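PDB 5UJC: MMACHC-like protein from Caenorhabditis elegans, which probably removes the upper axial ligand of cobalamins, by flavin-dependent reductive decyanation or glutathione-dependent dealkylation, and binds methylcobalamin. Local coordinates for residues R13-K18 and L56-T61; S21-E26 and E99-I104. One frame throughout, in Å; residues are numbered along the deposited sequence.

Interaction 1 (R13-K18 and L56-T61); sequences RVVDQK and LLILST
Between segments 13-18 and 56-61 the backbones come nearest at V15, in the last turn of helix 5-18, and I58 of strand 53-60, their CA atoms 8.9 Å apart, so no backbone hydrogen bond joins the two segments and the meeting is left to side chains. One valine serves two strand residues, a methyl group for each. CG1 of V15 lies anti to the backbone N (chi1 175°), which sets CG2 beside that nitrogen, and the fork thus opens toward two neighbours on one face of the strand. CG2 of V15 rests 3.9 Å from CD1 of L56, the two side chains sliding past each other in opposite senses. The other branch is met head on: CG1 of V15 and CD1 of I58 approach tip to tip at 4.1 Å. I58 reaches that far because its longer branch, CG1 to CD1, is extended (chi2 169°). All three residues are buried, and L190 of the neighbouring strand 185-196 touches both V15 and I58, while M105 of helix 93-109 adjoins V15 as well. It is a worked case of helix-on-sheet packing in an alpha+beta fold: the N-terminal helix laid against one face of the central antiparallel sheet.

Interaction 2 (S21-E26 and E99-I104); sequences SHEGFE and EDRLEI
Charge and ring meet at R101, whose guanidinium group, carried by helix 93-109, lies near E23 and F25 of the segment 21-26. E23 and R101 each have a second conformer, and the account holds for the one described. The electrostatic part is loose. OE1 of E23 stands 4.3 Å from NH1 of R101, obliquely to the guanidinium plane and beyond salt-bridge range, so any attraction is probably long-range. The firmer grip on this carboxylate comes from K71 of helix 62-80, which forms a salt bridge with OE2. NH2 of R101 makes a weak hydrogen bond to the carbonyl O of K18, at the end of helix 5-18.

The turn supplies the backbone setting. S21 to G24 form a type I beta turn, closed by G24 N to S21 O at 3.1 Å, and it leads from helix 5-18 into edge strand 25-31 of the four-stranded antiparallel sheet. G24 has positive phi (101°), a conformation glycine takes readily, and F25 then starts the strand.

The ring approaches only loosely. CE2 of F25 lies over one face of the guanidinium, 4.4 Å from NH1 of R101, whereas that nitrogen sits at the ring edge, near its plane; this is not the face-on geometry of a cation-pi pair. Successive bends fold the R101 chain compactly, while L19 touches both R101 and F25 and A68 of helix 62-80 touches both R101 and E23.

Overall arrangement
Interactions 1 and 2 lie side by side, their centres 7 Å apart, and they show how adjoining strands can tie separate contacts together. Strands 25-31 and 53-60 are antiparallel neighbours, and probable hydrogen bonds run between the two interactions from T61 N to G24 O (2.8 Å) and from L59 N to E26 O (2.9 Å). F25 also touches I58, so the ring of interaction 2 borders the apolar cluster of interaction 1. Neither contact reaches the bound methylcobalamin: the side chains of I58 and F25 are each about 11 Å from it. The side chain of I58 is about 8 Å from that of M134, a probable substrate-binding residue.

Interaction 1 (R13-K18 and L56-T61)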
ATOM      1  N   ARG A  13      -1.035 -15.774 -10.459  1.00 12.28           N
ATOM      2  CA  ARG A  13      -2.084 -16.635  -9.917  1.00 13.22           C
ATOM      3  C   ARG A  13      -1.710 -17.164  -8.529  1.00 12.19           C
ATOM      4  O   ARG A  13      -2.535 -17.184  -7.640  1.00 12.56           O
ATOM      5  CB  ARG A  13      -2.382 -17.799 -10.856  1.00 14.82           C
ATOM      6  CG  ARG A  13      -3.716 -18.496 -10.573  1.00 17.31           C
ATOM      7  CD  ARG A  13      -4.923 -17.575 -10.847  1.00 19.39           C
ATOM      8  NE  ARG A  13      -4.922 -17.082 -12.224  1.00 20.69           N
ATOM      9  CZ  ARG A  13      -5.419 -17.738 -13.278  1.00 21.25           C
ATOM     10  NH1 ARG A  13      -6.058 -18.918 -13.129  1.00 22.30           N
ATOM     11  NH2 ARG A  13      -5.319 -17.199 -14.479  1.00 28.27           N
ATOM     12  N   VAL A  14      -0.456 -17.563  -8.335  1.00 13.36           N
ATOM     13  CA  VAL A  14      -0.036 -18.055  -7.000  1.00 13.69           C
ATOM     14  C   VAL A  14      -0.130 -16.934  -5.960  1.00 12.51           C
ATOM     15  O   VAL A  14      -0.587 -17.136  -4.851  1.00 14.20           O
ATOM     16  CB  VAL A  14       1.396 -18.593  -6.998  1.00 19.66           C
ATOM     17  CG1 VAL A  14       1.814 -18.982  -5.579  1.00 25.08           C
ATOM     18  CG2 VAL A  14       1.487 -19.758  -7.898  1.00 23.91           C
ATOM     19  N   VAL A  15       0.324 -15.742  -6.337  1.00 12.47           N
ATOM     20  CA  VAL A  15       0.247 -14.595  -5.443  1.00 13.26           C
ATOM     21  C   VAL A  15      -1.208 -14.339  -5.048  1.00 12.41           C
ATOM     22  O   VAL A  15      -1.521 -14.132  -3.852  1.00 14.07           O
ATOM     23  CB  VAL A  15       0.900 -13.348  -6.081  1.00 14.01           C
ATOM     24  CG1 VAL A  15       0.711 -12.117  -5.199  1.00 16.97           C
ATOM     25  CG2 VAL A  15       2.390 -13.608  -6.326  1.00 15.19           C
ATOM     26  N   ASP A  16      -2.095 -14.377  -6.036  1.00 12.52           N
ATOM     27  CA  ASP A  16      -3.508 -14.072  -5.811  1.00 13.29           C
ATOM     28  C   ASP A  16      -4.254 -15.205  -5.072  1.00 13.84           C
ATOM     29  O   ASP A  16      -5.248 -14.957  -4.386  1.00 14.44           O
ATOM     30  CB  ASP A  16      -4.188 -13.761  -7.134  1.00 14.03           C
ATOM     31  CG  ASP A  16      -3.747 -12.417  -7.708  1.00 16.56           C
ATOM     32  OD1 ASP A  16      -3.192 -11.579  -6.937  1.00 18.54           O
ATOM     33  OD2 ASP A  16      -3.994 -12.172  -8.902  1.00 17.36           O
ATOM     34  N   GLN A  17      -3.713 -16.417  -5.138  1.00 12.23           N
ATOM     35  CA  GLN A  17      -4.244 -17.521  -4.331  1.00 12.89           C
ATOM     36  C   GLN A  17      -3.903 -17.369  -2.863  1.00 14.07           C
ATOM     37  O   GLN A  17      -4.738 -17.639  -1.999  1.00 15.65           O
ATOM     38  CB  GLN A  17      -3.729 -18.862  -4.850  1.00 13.75           C
ATOM     39  CG  GLN A  17      -4.342 -19.281  -6.158  1.00 14.49           C
ATOM     40  CD  GLN A  17      -3.594 -20.419  -6.841  1.00 14.68           C
ATOM     41  OE1 GLN A  17      -2.467 -20.786  -6.455  1.00 17.31           O
ATOM     42  NE2 GLN A  17      -4.208 -20.975  -7.848  1.00 17.60           N
ATOM     43  N   LYS A  18      -2.672 -16.935  -2.575  1.00 13.82           N
ATOM     44  CA  LYS A  18      -2.173 -16.922  -1.186  1.00 12.80           C
ATOM     45  C   LYS A  18      -2.390 -15.584  -0.489  1.00 14.88           C
ATOM     46  O   LYS A  18      -2.486 -15.542   0.716  1.00 18.25           O
ATOM     47  CB  LYS A  18      -0.705 -17.263  -1.150  1.00 14.48           C
ATOM     48  CG  LYS A  18      -0.367 -18.660  -1.666  1.00 16.41           C
ATOM     49  CD  LYS A  18      -1.274 -19.758  -1.097  1.00 22.89           C
ATOM     50  CE  LYS A  18      -1.079 -19.939   0.400  1.00 29.61           C
ATOM     51  NZ  LYS A  18      -1.890 -21.070   0.936  1.00 36.91           N
ATOM     52  N   LEU A  56       5.057  -7.162  -9.764  1.00 10.05           N
ATOM     53  CA  LEU A  56       3.701  -7.192  -9.194  1.00  9.18           C
ATOM     54  C   LEU A  56       3.628  -6.256  -8.017  1.00  9.51           C
ATOM     55  O   LEU A  56       4.387  -6.386  -7.064  1.00 10.15           O
ATOM     56  CB  LEU A  56       3.300  -8.599  -8.736  1.00 12.25           C
ATOM     57  CG  LEU A  56       3.033  -9.619  -9.827  1.00 13.62           C
ATOM     58  CD1 LEU A  56       2.832 -10.990  -9.174  1.00 15.02           C
ATOM     59  CD2 LEU A  56       1.798  -9.240 -10.627  1.00 15.93           C
ATOM     60  N   LEU A  57       2.681  -5.338  -8.084  1.00  8.48           N
ATOM     61  CA  LEU A  57       2.347  -4.471  -6.972  1.00  8.25           C
ATOM     62  C   LEU A  57       1.245  -5.128  -6.145  1.00  8.34           C
ATOM     63  O   LEU A  57       0.187  -5.417  -6.668  1.00  9.69           O
ATOM     64  CB  LEU A  57       1.862  -3.125  -7.520  1.00  9.43           C
ATOM     65  CG  LEU A  57       1.322  -2.121  -6.508  1.00  9.48           C
ATOM     66  CD1 LEU A  57       2.406  -1.686  -5.533  1.00  9.91           C
ATOM     67  CD2 LEU A  57       0.702  -0.929  -7.214  1.00 11.10           C
ATOM     68  N   ILE A  58       1.482  -5.237  -4.840  1.00  8.55           N
ATOM     69  CA  ILE A  58       0.518  -5.801  -3.896  1.00  8.81           C
ATOM     70  C   ILE A  58       0.016  -4.662  -3.012  1.00  9.07           C
ATOM     71  O   ILE A  58       0.820  -3.914  -2.417  1.00 10.00           O
ATOM     72  CB  ILE A  58       1.155  -6.891  -3.005  1.00  9.94           C
ATOM     73  CG1 ILE A  58       1.694  -8.062  -3.887  1.00 12.38           C
ATOM     74  CG2 ILE A  58       0.145  -7.372  -1.998  1.00 10.43           C
ATOM     75  CD1 ILE A  58       2.565  -9.071  -3.156  1.00 15.87           C
ATOM     76  N   LEU A  59      -1.298  -4.486  -2.977  1.00  8.21           N
ATOM     77  CA  LEU A  59      -1.901  -3.505  -2.085  1.00  8.63           C
ATOM     78  C   LEU A  59      -2.895  -4.163  -1.168  1.00  7.73           C
ATOM     79  O   LEU A  59      -3.363  -5.296  -1.439  1.00  8.92           O
ATOM     80  CB  LEU A  59      -2.498  -2.356  -2.853  1.00 13.40           C
ATOM     81  CG  LEU A  59      -3.594  -2.574  -3.831  1.00 12.96           C
ATOM     82  CD1 LEU A  59      -4.928  -2.671  -3.108  1.00 15.83           C
ATOM     83  CD2 LEU A  59      -3.654  -1.425  -4.856  1.00 11.91           C
ATOM     84  N   SER A  60      -3.149  -3.520  -0.041  1.00  7.33           N
ATOM     85  CA  SER A  60      -4.168  -3.983   0.902  1.00  8.00           C
ATOM     86  C   SER A  60      -5.419  -3.138   0.813  1.00  8.26           C
ATOM     87  O   SER A  60      -5.355  -1.927   0.613  1.00  9.35           O
ATOM     88  CB  SER A  60      -3.611  -3.964   2.327  1.00  8.47           C
ATOM     89  OG  SER A  60      -3.116  -2.694   2.689  1.00  8.44           O
ATOM     90  N   THR A  61      -6.545  -3.783   1.037  1.00  8.11           N
ATOM     91  CA  THR A  61      -7.842  -3.135   1.017  1.00  8.79           C
ATOM     92  C   THR A  61      -8.396  -3.203   2.459  1.00  7.94           C
ATOM     93  O   THR A  61      -7.701  -3.708   3.345  1.00  8.41           O
ATOM     94  CB  THR A  61      -8.745  -3.816  -0.010  1.00 11.86           C
ATOM     95  OG1 THR A  61      -9.152  -5.094   0.480  1.00 14.19           O
ATOM     96  CG2 THR A  61      -7.989  -3.998  -1.340  1.00 14.21           C
TER

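Interaction 2 (S21-E26 and E99-I104)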
ATOM      1  N   SER A  21      -8.168 -11.747  -2.400  1.00 13.24           N
ATOM      2  CA  SER A  21      -9.011 -10.578  -2.383  1.00 17.12           C
ATOM      3  C   SER A  21      -9.945 -10.571  -1.186  1.00 17.98           C
ATOM      4  O   SER A  21     -10.164  -9.530  -0.585  1.00 19.44           O
ATOM      5  CB  SER A  21      -9.811 -10.438  -3.702  1.00 39.87           C
ATOM      6  OG  SER A  21     -10.304 -11.678  -4.149  1.00 43.43           O
ATOM      7  N   HIS A  22     -10.477 -11.725  -0.810  1.00 20.66           N
ATOM      8  CA  HIS A  22     -11.369 -11.791   0.322  1.00 22.24           C
ATOM      9  C   HIS A  22     -10.698 -11.369   1.627  1.00 25.36           C
ATOM     10  O   HIS A  22     -11.351 -10.720   2.496  1.00 31.65           O
ATOM     11  CB  HIS A  22     -11.944 -13.230   0.458  1.00 35.15           C
ATOM     12  CG  HIS A  22     -12.547 -13.529   1.801  1.00 37.69           C
ATOM     13  ND1 HIS A  22     -13.850 -13.210   2.122  1.00 37.57           N
ATOM     14  CD2 HIS A  22     -12.037 -14.159   2.888  1.00 36.99           C
ATOM     15  CE1 HIS A  22     -14.105 -13.597   3.360  1.00 38.82           C
ATOM     16  NE2 HIS A  22     -13.021 -14.173   3.848  1.00 40.30           N
ATOM     17  N   GLU A  23      -9.415 -11.723   1.792  1.00 21.91           N
ATOM     18  CA  GLU A  23      -8.619 -11.400   3.003  0.59 23.07           C
ATOM     19  C   GLU A  23      -7.962 -10.029   2.895  1.00 22.19           C
ATOM     20  O   GLU A  23      -7.196  -9.631   3.785  1.00 28.97           O
ATOM     21  CB  GLU A  23      -7.499 -12.458   3.231  0.59 28.04           C
ATOM     22  CG  GLU A  23      -7.965 -13.879   3.639  0.59 25.97           C
ATOM     23  CD  GLU A  23      -8.669 -13.957   5.022  0.59 27.66           C
ATOM     24  OE1 GLU A  23      -7.993 -13.838   6.069  0.59 24.12           O
ATOM     25  OE2 GLU A  23      -9.891 -14.241   5.057  0.59 34.26           O
ATOM     26  N   GLY A  24      -8.213  -9.323   1.805  1.00 14.97           N
ATOM     27  CA  GLY A  24      -7.853  -7.943   1.717  1.00 11.43           C
ATOM     28  C   GLY A  24      -6.603  -7.593   0.963  1.00  8.97           C
ATOM     29  O   GLY A  24      -6.040  -6.539   1.208  1.00  9.58           O
ATOM     30  N   PHE A  25      -6.259  -8.381  -0.067  1.00  9.26           N
ATOM     31  CA  PHE A  25      -5.129  -8.031  -0.949  1.00  8.90           C
ATOM     32  C   PHE A  25      -5.541  -7.964  -2.398  1.00  9.73           C
ATOM     33  O   PHE A  25      -6.422  -8.716  -2.831  1.00 12.06           O
ATOM     34  CB  PHE A  25      -4.016  -9.078  -0.801  1.00 10.91           C
ATOM     35  CG  PHE A  25      -3.434  -9.152   0.584  1.00 11.48           C
ATOM     36  CD1 PHE A  25      -2.454  -8.254   0.982  1.00 11.81           C
ATOM     37  CD2 PHE A  25      -3.878 -10.113   1.503  1.00 11.81           C
ATOM     38  CE1 PHE A  25      -1.916  -8.318   2.263  1.00 13.43           C
ATOM     39  CE2 PHE A  25      -3.349 -10.170   2.768  1.00 15.03           C
ATOM     40  CZ  PHE A  25      -2.362  -9.280   3.153  1.00 14.27           C
ATOM     41  N   GLU A  26      -4.844  -7.121  -3.165  1.00  9.59           N
ATOM     42  CA  GLU A  26      -4.952  -7.084  -4.629  1.00  9.98           C
ATOM     43  C   GLU A  26      -3.550  -7.072  -5.196  1.00  9.71           C
ATOM     44  O   GLU A  26      -2.657  -6.481  -4.595  1.00 12.29           O
ATOM     45  CB  GLU A  26      -5.582  -5.760  -5.102  1.00 15.98           C
ATOM     46  CG  GLU A  26      -7.002  -5.539  -4.810  1.00 17.51           C
ATOM     47  CD  GLU A  26      -7.545  -4.272  -5.528  1.00 15.12           C
ATOM     48  OE1 GLU A  26      -6.740  -3.411  -6.110  1.00 13.01           O
ATOM     49  OE2 GLU A  26      -8.752  -4.115  -5.533  1.00 18.31           O
ATOM     50  N   GLU A  99       4.668  -9.931   7.253  1.00 11.93           N
ATOM     51  CA  GLU A  99       5.839 -10.791   7.023  0.60 14.09           C
ATOM     52  C   GLU A  99       5.389 -12.255   7.011  1.00 13.01           C
ATOM     53  O   GLU A  99       5.840 -13.050   6.182  1.00 13.92           O
ATOM     54  CB  GLU A  99       6.925 -10.570   8.122  0.60 16.67           C
ATOM     55  CG  GLU A  99       7.723  -9.228   8.037  0.60 19.79           C
ATOM     56  CD  GLU A  99       8.313  -8.776   9.419  0.60 18.99           C
ATOM     57  OE1 GLU A  99       8.403  -9.635  10.364  0.60 22.51           O
ATOM     58  OE2 GLU A  99       8.673  -7.557   9.571  0.60 18.63           O
ATOM     59  N   ASP A 100       4.518 -12.606   7.947  1.00 13.19           N
ATOM     60  CA  ASP A 100       4.010 -13.971   8.028  1.00 13.88           C
ATOM     61  C   ASP A 100       3.236 -14.352   6.773  1.00 13.47           C
ATOM     62  O   ASP A 100       3.448 -15.428   6.208  1.00 16.01           O
ATOM     63  CB  ASP A 100       3.112 -14.160   9.254  1.00 15.71           C
ATOM     64  CG  ASP A 100       3.880 -14.353  10.525  1.00 20.02           C
ATOM     65  OD1 ASP A 100       5.114 -14.463  10.477  1.00 26.02           O
ATOM     66  OD2 ASP A 100       3.224 -14.393  11.596  1.00 23.32           O
ATOM     67  N   ARG A 101       2.367 -13.458   6.299  1.00 11.59           N
ATOM     68  CA  ARG A 101       1.565 -13.771   5.135  0.50 11.50           C
ATOM     69  C   ARG A 101       2.440 -13.830   3.865  1.00 11.63           C
ATOM     70  O   ARG A 101       2.256 -14.698   3.020  1.00 12.97           O
ATOM     71  CB  ARG A 101       0.422 -12.776   4.983  0.50 10.51           C
ATOM     72  CG  ARG A 101      -0.546 -12.757   6.176  0.50  9.61           C
ATOM     73  CD  ARG A 101      -1.196 -14.130   6.386  0.50 10.12           C
ATOM     74  NE  ARG A 101      -1.685 -14.652   5.116  0.50 12.58           N
ATOM     75  CZ  ARG A 101      -2.879 -14.388   4.595  0.50 13.18           C
ATOM     76  NH1 ARG A 101      -3.805 -13.741   5.302  0.50 15.83           N
ATOM     77  NH2 ARG A 101      -3.164 -14.803   3.372  0.50 16.11           N
ATOM     78  N   LEU A 102       3.429 -12.941   3.776  1.00 11.11           N
ATOM     79  CA  LEU A 102       4.309 -12.929   2.637  1.00 12.62           C
ATOM     80  C   LEU A 102       5.207 -14.178   2.598  1.00 12.65           C
ATOM     81  O   LEU A 102       5.527 -14.680   1.524  1.00 14.68           O
ATOM     82  CB  LEU A 102       5.151 -11.656   2.616  1.00 14.23           C
ATOM     83  CG  LEU A 102       4.393 -10.407   2.185  1.00 17.92           C
ATOM     84  CD1 LEU A 102       5.166  -9.150   2.599  1.00 24.45           C
ATOM     85  CD2 LEU A 102       4.155 -10.423   0.680  1.00 22.00           C
ATOM     86  N   GLU A 103       5.603 -14.670   3.771  1.00 13.17           N
ATOM     87  CA  GLU A 103       6.402 -15.888   3.832  1.00 17.15           C
ATOM     88  C   GLU A 103       5.590 -17.097   3.370  1.00 15.93           C
ATOM     89  O   GLU A 103       6.086 -17.922   2.629  1.00 17.89           O
ATOM     90  CB  GLU A 103       6.945 -16.121   5.244  1.00 19.70           C
ATOM     91  CG  GLU A 103       7.791 -17.382   5.402  1.00 24.82           C
ATOM     92  CD  GLU A 103       8.894 -17.510   4.334  1.00 34.18           C
ATOM     93  OE1 GLU A 103       9.466 -16.471   3.919  1.00 41.96           O
ATOM     94  OE2 GLU A 103       9.192 -18.646   3.922  1.00 39.00           O
ATOM     95  N   ILE A 104       4.334 -17.171   3.785  1.00 15.67           N
ATOM     96  CA  ILE A 104       3.451 -18.262   3.332  1.00 16.80           C
ATOM     97  C   ILE A 104       3.270 -18.235   1.799  1.00 15.96           C
ATOM     98  O   ILE A 104       3.365 -19.268   1.119  1.00 19.12           O
ATOM     99  CB  ILE A 104       2.101 -18.206   4.067  1.00 21.36           C
ATOM    100  CG1 ILE A 104       2.317 -18.584   5.555  1.00 24.83           C
ATOM    101  CG2 ILE A 104       1.078 -19.139   3.415  1.00 24.65           C
ATOM    102  CD1 ILE A 104       1.183 -18.180   6.475  1.00 27.57           C
TER